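Local coordinates for HTH-type transcriptional regulator AscG (Escherichia coli, PDB 3BRQ), which represses transcription of the cryptic asc operon in Escherichia coli as a sequence-specific DNA-binding regulator of the LacI family, at residues B[89-94]-B[110-115]; B[104-109]-B[116-121]. One frame throughout, in Å; residues are numbered along the deposited sequence.

Contact 1: B[89-94]-B[110-115]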
ATOM      1  N   SER B  89      -5.867   2.943 -24.319  1.00 23.32           N
ATOM      2  CA  SER B  89      -4.892   2.380 -25.256  1.00 24.38           C
ATOM      3  C   SER B  89      -3.829   3.437 -25.498  1.00 25.18           C
ATOM      4  O   SER B  89      -4.061   4.634 -25.331  1.00 25.00           O
ATOM      5  CB  SER B  89      -5.554   2.037 -26.569  1.00 23.41           C
ATOM      6  OG  SER B  89      -5.928   3.223 -27.202  1.00 24.43           O
ATOM      7  N   VAL B  90      -2.637   3.002 -25.864  1.00 27.68           N
ATOM      8  CA  VAL B  90      -1.576   3.922 -26.366  1.00 29.03           C
ATOM      9  C   VAL B  90      -2.070   5.033 -27.324  1.00 28.13           C
ATOM     10  O   VAL B  90      -1.810   6.239 -27.112  1.00 27.41           O
ATOM     11  CB  VAL B  90      -0.386   3.069 -26.921  1.00 29.17           C
ATOM     12  CG1 VAL B  90       0.387   3.747 -28.046  1.00 31.37           C
ATOM     13  CG2 VAL B  90       0.527   2.714 -25.748  1.00 32.15           C
ATOM     14  N   ASP B  91      -2.796   4.621 -28.364  1.00 27.92           N
ATOM     15  CA  ASP B  91      -3.344   5.541 -29.322  1.00 28.07           C
ATOM     16  C   ASP B  91      -4.304   6.517 -28.692  1.00 27.61           C
ATOM     17  O   ASP B  91      -4.294   7.668 -29.063  1.00 26.97           O
ATOM     18  CB  ASP B  91      -4.057   4.798 -30.453  1.00 28.46           C
ATOM     19  CG  ASP B  91      -3.091   4.004 -31.303  1.00 31.79           C
ATOM     20  OD1 ASP B  91      -1.924   4.431 -31.412  1.00 34.71           O
ATOM     21  OD2 ASP B  91      -3.496   2.966 -31.871  1.00 39.00           O
ATOM     22  N   GLU B  92      -5.161   6.051 -27.786  1.00 27.01           N
ATOM     23  CA  GLU B  92      -6.033   6.997 -27.056  1.00 27.59           C
ATOM     24  C   GLU B  92      -5.214   8.033 -26.296  1.00 26.49           C
ATOM     25  O   GLU B  92      -5.541   9.214 -26.299  1.00 26.03           O
ATOM     26  CB  GLU B  92      -6.968   6.268 -26.109  1.00 27.74           C
ATOM     27  CG  GLU B  92      -8.103   5.580 -26.854  1.00 30.88           C
ATOM     28  CD  GLU B  92      -8.984   4.697 -25.953  1.00 33.86           C
ATOM     29  OE1 GLU B  92      -8.476   3.811 -25.235  1.00 32.26           O
ATOM     30  OE2 GLU B  92     -10.209   4.906 -25.980  1.00 37.04           O
ATOM     31  N   ILE B  93      -4.136   7.593 -25.656  1.00 26.53           N
ATOM     32  CA  ILE B  93      -3.250   8.512 -24.958  1.00 25.57           C
ATOM     33  C   ILE B  93      -2.594   9.503 -25.946  1.00 27.00           C
ATOM     34  O   ILE B  93      -2.594  10.699 -25.683  1.00 26.52           O
ATOM     35  CB  ILE B  93      -2.235   7.765 -24.053  1.00 27.03           C
ATOM     36  CG1 ILE B  93      -2.994   6.872 -23.021  1.00 25.12           C
ATOM     37  CG2 ILE B  93      -1.355   8.795 -23.297  1.00 26.71           C
ATOM     38  CD1 ILE B  93      -2.263   5.537 -22.567  1.00 25.75           C
ATOM     39  N   ASP B  94      -2.116   9.029 -27.115  1.00 26.44           N
ATOM     40  CA  ASP B  94      -1.526   9.939 -28.087  1.00 27.08           C
ATOM     41  C   ASP B  94      -2.570  11.000 -28.522  1.00 26.96           C
ATOM     42  O   ASP B  94      -2.256  12.183 -28.692  1.00 26.84           O
ATOM     43  CB  ASP B  94      -0.978   9.169 -29.321  1.00 26.80           C
ATOM     44  CG  ASP B  94       0.446   8.623 -29.110  1.00 29.11           C
ATOM     45  OD1 ASP B  94       1.311   9.366 -28.587  1.00 27.47           O
ATOM     46  OD2 ASP B  94       0.707   7.445 -29.496  1.00 32.39           O
ATOM     47  N   ARG B 110       4.355   3.007 -22.958  1.00 32.50           N
ATOM     48  CA  ARG B 110       5.253   3.586 -23.993  1.00 34.12           C
ATOM     49  C   ARG B 110       4.468   4.143 -25.174  1.00 33.98           C
ATOM     50  O   ARG B 110       3.769   3.397 -25.835  1.00 33.55           O
ATOM     51  CB  ARG B 110       6.262   2.528 -24.488  1.00 34.08           C
ATOM     52  CG  ARG B 110       7.349   3.129 -25.430  1.00 39.17           C
ATOM     53  CD  ARG B 110       8.514   2.177 -25.698  1.00 44.91           C
ATOM     54  NE  ARG B 110       8.069   0.791 -25.752  1.00 48.80           N
ATOM     55  CZ  ARG B 110       8.812  -0.246 -26.155  1.00 50.87           C
ATOM     56  NH1 ARG B 110      10.075  -0.076 -26.559  1.00 48.43           N
ATOM     57  NH2 ARG B 110       8.275  -1.465 -26.149  1.00 50.24           N
ATOM     58  N   LEU B 111       4.569   5.443 -25.443  1.00 34.41           N
ATOM     59  CA  LEU B 111       3.796   6.032 -26.540  1.00 36.04           C
ATOM     60  C   LEU B 111       4.392   5.815 -27.937  1.00 38.01           C
ATOM     61  O   LEU B 111       5.612   5.639 -28.091  1.00 37.91           O
ATOM     62  CB  LEU B 111       3.528   7.529 -26.290  1.00 35.91           C
ATOM     63  CG  LEU B 111       2.576   7.867 -25.124  1.00 35.37           C
ATOM     64  CD1 LEU B 111       2.148   9.299 -25.204  1.00 35.15           C
ATOM     65  CD2 LEU B 111       1.349   6.969 -25.077  1.00 32.14           C
ATOM     66  N   ARG B 112       3.520   5.804 -28.951  1.00 39.56           N
ATOM     67  CA  ARG B 112       3.935   5.556 -30.329  1.00 41.35           C
ATOM     68  C   ARG B 112       4.354   6.863 -30.993  1.00 41.42           C
ATOM     69  O   ARG B 112       5.498   7.009 -31.432  1.00 42.16           O
ATOM     70  CB  ARG B 112       2.791   4.879 -31.109  1.00 42.15           C
ATOM     71  CG  ARG B 112       3.159   4.423 -32.541  1.00 45.52           C
ATOM     72  CD  ARG B 112       1.960   3.839 -33.342  1.00 50.88           C
ATOM     73  NE  ARG B 112       0.951   3.163 -32.513  1.00 52.33           N
ATOM     74  CZ  ARG B 112       1.128   2.017 -31.853  1.00 55.95           C
ATOM     75  NH1 ARG B 112       2.293   1.374 -31.898  1.00 58.49           N
ATOM     76  NH2 ARG B 112       0.133   1.517 -31.116  1.00 56.30           N
ATOM     77  N   LYS B 113       3.422   7.807 -31.067  1.00 41.47           N
ATOM     78  CA  LYS B 113       3.694   9.146 -31.582  1.00 40.92           C
ATOM     79  C   LYS B 113       4.471  10.017 -30.559  1.00 40.07           C
ATOM     80  O   LYS B 113       5.635  10.322 -30.786  1.00 39.81           O
ATOM     81  CB  LYS B 113       2.400   9.795 -32.064  1.00 40.97           C
ATOM     82  CG  LYS B 113       2.547  11.161 -32.671  1.00 42.46           C
ATOM     83  CD  LYS B 113       1.156  11.732 -32.979  1.00 45.30           C
ATOM     84  CE  LYS B 113       1.219  13.224 -33.278  1.00 45.81           C
ATOM     85  NZ  LYS B 113       2.087  13.928 -32.264  1.00 45.50           N
ATOM     86  N   ASN B 114       3.861  10.369 -29.426  1.00 38.93           N
ATOM     87  CA  ASN B 114       4.504  11.279 -28.461  1.00 36.86           C
ATOM     88  C   ASN B 114       5.381  10.582 -27.428  1.00 36.00           C
ATOM     89  O   ASN B 114       5.144  10.678 -26.207  1.00 35.89           O
ATOM     90  CB  ASN B 114       3.467  12.162 -27.771  1.00 36.65           C
ATOM     91  CG  ASN B 114       2.597  12.927 -28.749  1.00 37.08           C
ATOM     92  OD1 ASN B 114       2.993  13.966 -29.275  1.00 37.61           O
ATOM     93  ND2 ASN B 114       1.378  12.434 -28.969  1.00 37.48           N
ATOM     94  N   SER B 115       6.421   9.907 -27.913  1.00 34.68           N
ATOM     95  CA  SER B 115       7.263   9.036 -27.074  1.00 33.36           C
ATOM     96  C   SER B 115       8.044   9.784 -26.003  1.00 31.88           C
ATOM     97  O   SER B 115       8.317   9.221 -24.940  1.00 31.27           O
ATOM     98  CB  SER B 115       8.203   8.204 -27.941  1.00 34.62           C
ATOM     99  OG  SER B 115       8.862   9.062 -28.861  1.00 36.90           O
TER
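Val-90 and Leu-111 bring the backbones within 5.8 Å CA to CA, and Asp-94 and Asn-114 within 6.2 Å, as the first turn of helix 90-98 meets the irregular loop 110-115. The Asp-94 carboxylate carries the contact, swung toward the loop with CG anti to the carbonyl carbon (chi1 -85°). Its OD1 takes a nearly straight bond from Asn-114 N (2.9 Å, 171°) and a more bent one from Asn-114 ND2 (3.1 Å), both from the same face of its plane. OD2 is met from above that plane by Lys-113 N at 3.2 Å, with a weak bond from Arg-112 N. An alanine here would probably leave the backbone N-H groups of Lys-113 and Asn-114 without their acceptor and cost Asn-114 ND2 one of two carboxylate partners. Asp-91 OD1 forms a weak salt bridge with Arg-112 NE (3.3 Å) at the guanidinium edge, and Val-90 CG1 covers one face. On the side toward the sheet, Leu-111 CD2 packs on Ile-93 CG2 at 3.7 Å. Lys-113 NZ forms a salt bridge with Asp-98, whose carboxylate also accepts from Asn-114 ND2. One carboxylate thus organises three successive loop residues, whose N-H groups would probably stabilise its negative charge.

Contact 2: B[104-109]-B[116-121]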
ATOM      1  N   ILE B 104       1.110  17.155 -20.943  1.00 23.27           N
ATOM      2  CA  ILE B 104       0.526  15.886 -20.437  1.00 22.75           C
ATOM      3  C   ILE B 104       1.541  14.774 -20.614  1.00 22.79           C
ATOM      4  O   ILE B 104       2.076  14.579 -21.717  1.00 23.47           O
ATOM      5  CB  ILE B 104      -0.810  15.484 -21.125  1.00 21.96           C
ATOM      6  CG1 ILE B 104      -1.839  16.589 -20.941  1.00 23.81           C
ATOM      7  CG2 ILE B 104      -1.360  14.113 -20.545  1.00 19.44           C
ATOM      8  CD1 ILE B 104      -3.075  16.426 -21.782  1.00 24.72           C
HETATM    9  N   MSE B 105       1.856  14.069 -19.535  1.00 21.16           N
HETATM   10  CA  MSE B 105       2.778  12.954 -19.654  1.00 22.11           C
HETATM   11  C   MSE B 105       2.176  11.671 -19.102  1.00 22.05           C
HETATM   12  O   MSE B 105       1.342  11.743 -18.191  1.00 24.62           O
HETATM   13  CB  MSE B 105       4.102  13.302 -18.957  1.00 20.87           C
HETATM   14  CG  MSE B 105       4.931  14.278 -19.860  1.00 23.12           C
HETATM   15 SE   MSE B 105       6.693  14.640 -19.203  0.50 18.46          SE
HETATM   16  CE  MSE B 105       7.604  12.991 -19.526  1.00 20.60           C
ATOM     17  N   VAL B 106       2.647  10.524 -19.602  1.00 20.66           N
ATOM     18  CA  VAL B 106       2.106   9.208 -19.246  1.00 20.49           C
ATOM     19  C   VAL B 106       3.186   8.400 -18.527  1.00 20.67           C
ATOM     20  O   VAL B 106       4.342   8.413 -18.916  1.00 20.99           O
ATOM     21  CB  VAL B 106       1.540   8.429 -20.512  1.00 19.82           C
ATOM     22  CG1 VAL B 106       2.634   8.136 -21.474  1.00 22.35           C
ATOM     23  CG2 VAL B 106       0.856   7.103 -20.113  1.00 16.80           C
ATOM     24  N   LEU B 107       2.793   7.779 -17.415  1.00 21.30           N
ATOM     25  CA  LEU B 107       3.601   6.850 -16.636  1.00 20.38           C
ATOM     26  C   LEU B 107       3.180   5.392 -16.926  1.00 21.82           C
ATOM     27  O   LEU B 107       1.976   5.059 -16.896  1.00 19.33           O
ATOM     28  CB  LEU B 107       3.370   7.149 -15.130  1.00 19.77           C
ATOM     29  CG  LEU B 107       4.202   6.336 -14.117  1.00 21.60           C
ATOM     30  CD1 LEU B 107       5.704   6.776 -14.198  1.00 19.73           C
ATOM     31  CD2 LEU B 107       3.674   6.571 -12.697  1.00 23.45           C
ATOM     32  N   ASN B 108       4.169   4.509 -17.135  1.00 22.79           N
ATOM     33  CA  ASN B 108       3.943   3.048 -17.191  1.00 25.71           C
ATOM     34  C   ASN B 108       3.451   2.557 -18.554  1.00 27.30           C
ATOM     35  O   ASN B 108       3.051   1.388 -18.678  1.00 29.65           O
ATOM     36  CB  ASN B 108       3.003   2.535 -16.067  1.00 25.22           C
ATOM     37  CG  ASN B 108       3.200   1.014 -15.757  1.00 28.52           C
ATOM     38  OD1 ASN B 108       2.229   0.263 -15.581  1.00 35.09           O
ATOM     39  ND2 ASN B 108       4.436   0.573 -15.700  1.00 22.01           N
ATOM     40  N   ARG B 109       3.439   3.429 -19.567  1.00 28.44           N
ATOM     41  CA  ARG B 109       3.008   3.026 -20.919  1.00 29.30           C
ATOM     42  C   ARG B 109       3.949   3.720 -21.916  1.00 30.90           C
ATOM     43  O   ARG B 109       4.316   4.889 -21.729  1.00 31.09           O
ATOM     44  CB  ARG B 109       1.538   3.425 -21.207  1.00 29.25           C
ATOM     45  CG  ARG B 109       0.516   3.247 -20.038  1.00 28.81           C
ATOM     46  CD  ARG B 109       0.094   1.753 -19.751  1.00 29.39           C
ATOM     47  NE  ARG B 109      -0.452   1.245 -20.994  1.00 24.51           N
ATOM     48  CZ  ARG B 109      -1.728   1.381 -21.364  1.00 28.61           C
ATOM     49  NH1 ARG B 109      -2.608   1.877 -20.497  1.00 20.05           N
ATOM     50  NH2 ARG B 109      -2.140   0.931 -22.573  1.00 26.57           N
ATOM     51  N   SER B 116       8.366  11.057 -26.262  1.00 29.77           N
ATOM     52  CA  SER B 116       9.033  11.913 -25.268  1.00 29.08           C
ATOM     53  C   SER B 116       8.142  12.291 -24.066  1.00 27.99           C
ATOM     54  O   SER B 116       8.633  12.736 -23.026  1.00 27.29           O
ATOM     55  CB  SER B 116       9.582  13.182 -25.945  1.00 28.77           C
ATOM     56  OG  SER B 116       8.502  13.966 -26.472  1.00 30.92           O
ATOM     57  N   HIS B 117       6.840  12.062 -24.210  1.00 27.82           N
ATOM     58  CA  HIS B 117       5.857  12.264 -23.134  1.00 27.44           C
ATOM     59  C   HIS B 117       5.678  11.013 -22.262  1.00 27.47           C
ATOM     60  O   HIS B 117       4.837  11.036 -21.373  1.00 26.65           O
ATOM     61  CB  HIS B 117       4.477  12.660 -23.707  1.00 27.89           C
ATOM     62  CG  HIS B 117       4.458  13.974 -24.447  1.00 28.55           C
ATOM     63  ND1 HIS B 117       5.375  14.308 -25.434  1.00 29.39           N
ATOM     64  CD2 HIS B 117       3.617  15.032 -24.348  1.00 25.99           C
ATOM     65  CE1 HIS B 117       5.104  15.520 -25.894  1.00 27.12           C
ATOM     66  NE2 HIS B 117       4.027  15.968 -25.272  1.00 29.50           N
ATOM     67  N   SER B 118       6.441   9.940 -22.481  1.00 27.07           N
ATOM     68  CA  SER B 118       6.352   8.787 -21.553  1.00 27.33           C
ATOM     69  C   SER B 118       7.532   8.484 -20.663  1.00 26.78           C
ATOM     70  O   SER B 118       8.704   8.701 -21.028  1.00 25.13           O
ATOM     71  CB  SER B 118       5.852   7.506 -22.190  1.00 28.24           C
ATOM     72  OG  SER B 118       6.392   7.309 -23.457  1.00 33.81           O
ATOM     73  N   VAL B 119       7.201   8.076 -19.443  1.00 24.61           N
ATOM     74  CA  VAL B 119       8.191   7.516 -18.561  1.00 25.04           C
ATOM     75  C   VAL B 119       7.760   6.063 -18.318  1.00 26.45           C
ATOM     76  O   VAL B 119       6.707   5.792 -17.717  1.00 26.54           O
ATOM     77  CB  VAL B 119       8.371   8.352 -17.263  1.00 24.28           C
ATOM     78  CG1 VAL B 119       9.316   7.663 -16.322  1.00 23.19           C
ATOM     79  CG2 VAL B 119       8.955   9.728 -17.602  1.00 24.73           C
ATOM     80  N   TRP B 120       8.598   5.136 -18.753  1.00 26.72           N
ATOM     81  CA  TRP B 120       8.209   3.761 -18.733  1.00 29.43           C
ATOM     82  C   TRP B 120       9.335   2.793 -18.345  1.00 28.86           C
ATOM     83  O   TRP B 120      10.520   3.094 -18.484  1.00 26.60           O
ATOM     84  CB  TRP B 120       7.553   3.443 -20.076  1.00 32.85           C
ATOM     85  CG  TRP B 120       8.353   2.658 -21.010  1.00 37.37           C
ATOM     86  CD1 TRP B 120       9.527   3.009 -21.604  1.00 41.52           C
ATOM     87  CD2 TRP B 120       8.033   1.358 -21.480  1.00 40.88           C
ATOM     88  NE1 TRP B 120       9.972   1.992 -22.415  1.00 44.12           N
ATOM     89  CE2 TRP B 120       9.070   0.963 -22.357  1.00 43.72           C
ATOM     90  CE3 TRP B 120       6.955   0.488 -21.256  1.00 41.73           C
ATOM     91  CZ2 TRP B 120       9.072  -0.277 -23.015  1.00 41.41           C
ATOM     92  CZ3 TRP B 120       6.946  -0.734 -21.913  1.00 40.45           C
ATOM     93  CH2 TRP B 120       7.996  -1.109 -22.776  1.00 41.50           C
ATOM     94  N   CYS B 121       8.932   1.645 -17.816  1.00 28.45           N
ATOM     95  CA  CYS B 121       9.844   0.603 -17.375  1.00 29.41           C
ATOM     96  C   CYS B 121       9.497  -0.581 -18.236  1.00 27.31           C
ATOM     97  O   CYS B 121       8.324  -0.849 -18.492  1.00 27.71           O
ATOM     98  CB  CYS B 121       9.620   0.271 -15.898  1.00 29.68           C
ATOM     99  SG  CYS B 121      10.634  -1.119 -15.358  1.00 37.86           S
TER
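Val-106 and Leu-107 pair in parallel with Ser-118 and Val-119, Leu-107 CA lying 5.0 Å from Val-119 CA. Three backbone bonds of equal length zip the strands: Val-106 N to His-117 O, Val-119 N to Val-106 O and Asn-108 N to Val-119 O, each 2.9 Å. Packing is tightest on the face of Val-106 and Ser-118, where Val-106 CG1, set between its own backbone N and carbonyl carbon (chi1 64°), presses on Ser-118 CB at 3.4 Å, closer than usual for two carbons. Arg-109 O also lies against Ser-118 CB, at 3.1 Å, and is buried without a hydrogen-bond partner. His-117 is close too, its ring edge at CD2 3.1 Å from the buried Ile-104 O, and it stacks on Phe-275. On the face of Leu-107 and Val-119 the fit is looser: Leu-107 CD1 stands 4.3 Å from Val-119 CG1. Selenomethionine Met-105, bent at chi3 (72°), brings CE to 4.0 Å from Val-119 CG2. At the partly exposed end, Trp-120 CB only approaches Arg-109 O at 3.9 Å. Within this chain strand 118-119 is an outermost strand of the parallel sheet, and strand 104-107 bonds on its other edge to strand 80-84. Ile-93 of helix 90-98 covers Val-106, and helix 255-270 covers Met-105, Leu-107 and Val-119, giving the alpha/beta/alpha layering of a periplasmic binding protein-like subdomain.

Overall arrangement
Contacts 1 and 2, with centres about 9 Å apart, are built from one continuous run, residues 89 to 121, whose segments alternate between them. Contact 2 is buried and belongs to the sheet, held by regular backbone bonds and mostly apolar side chains. Contact 1 is partly exposed and lies farther from the chain centre; there a helix carboxylate gathers backbone N-H groups of an irregular loop, aided by amide and guanidinium side chains, over a small apolar floor. The two meet where Leu-111 CG rests on Val-106 CG1 at 3.7 Å and Ser-118 OG probably bonds Leu-111 N, so the loop that leaves strand 104-107 packs between helix and sheet edge before re-entering as strand 118-119.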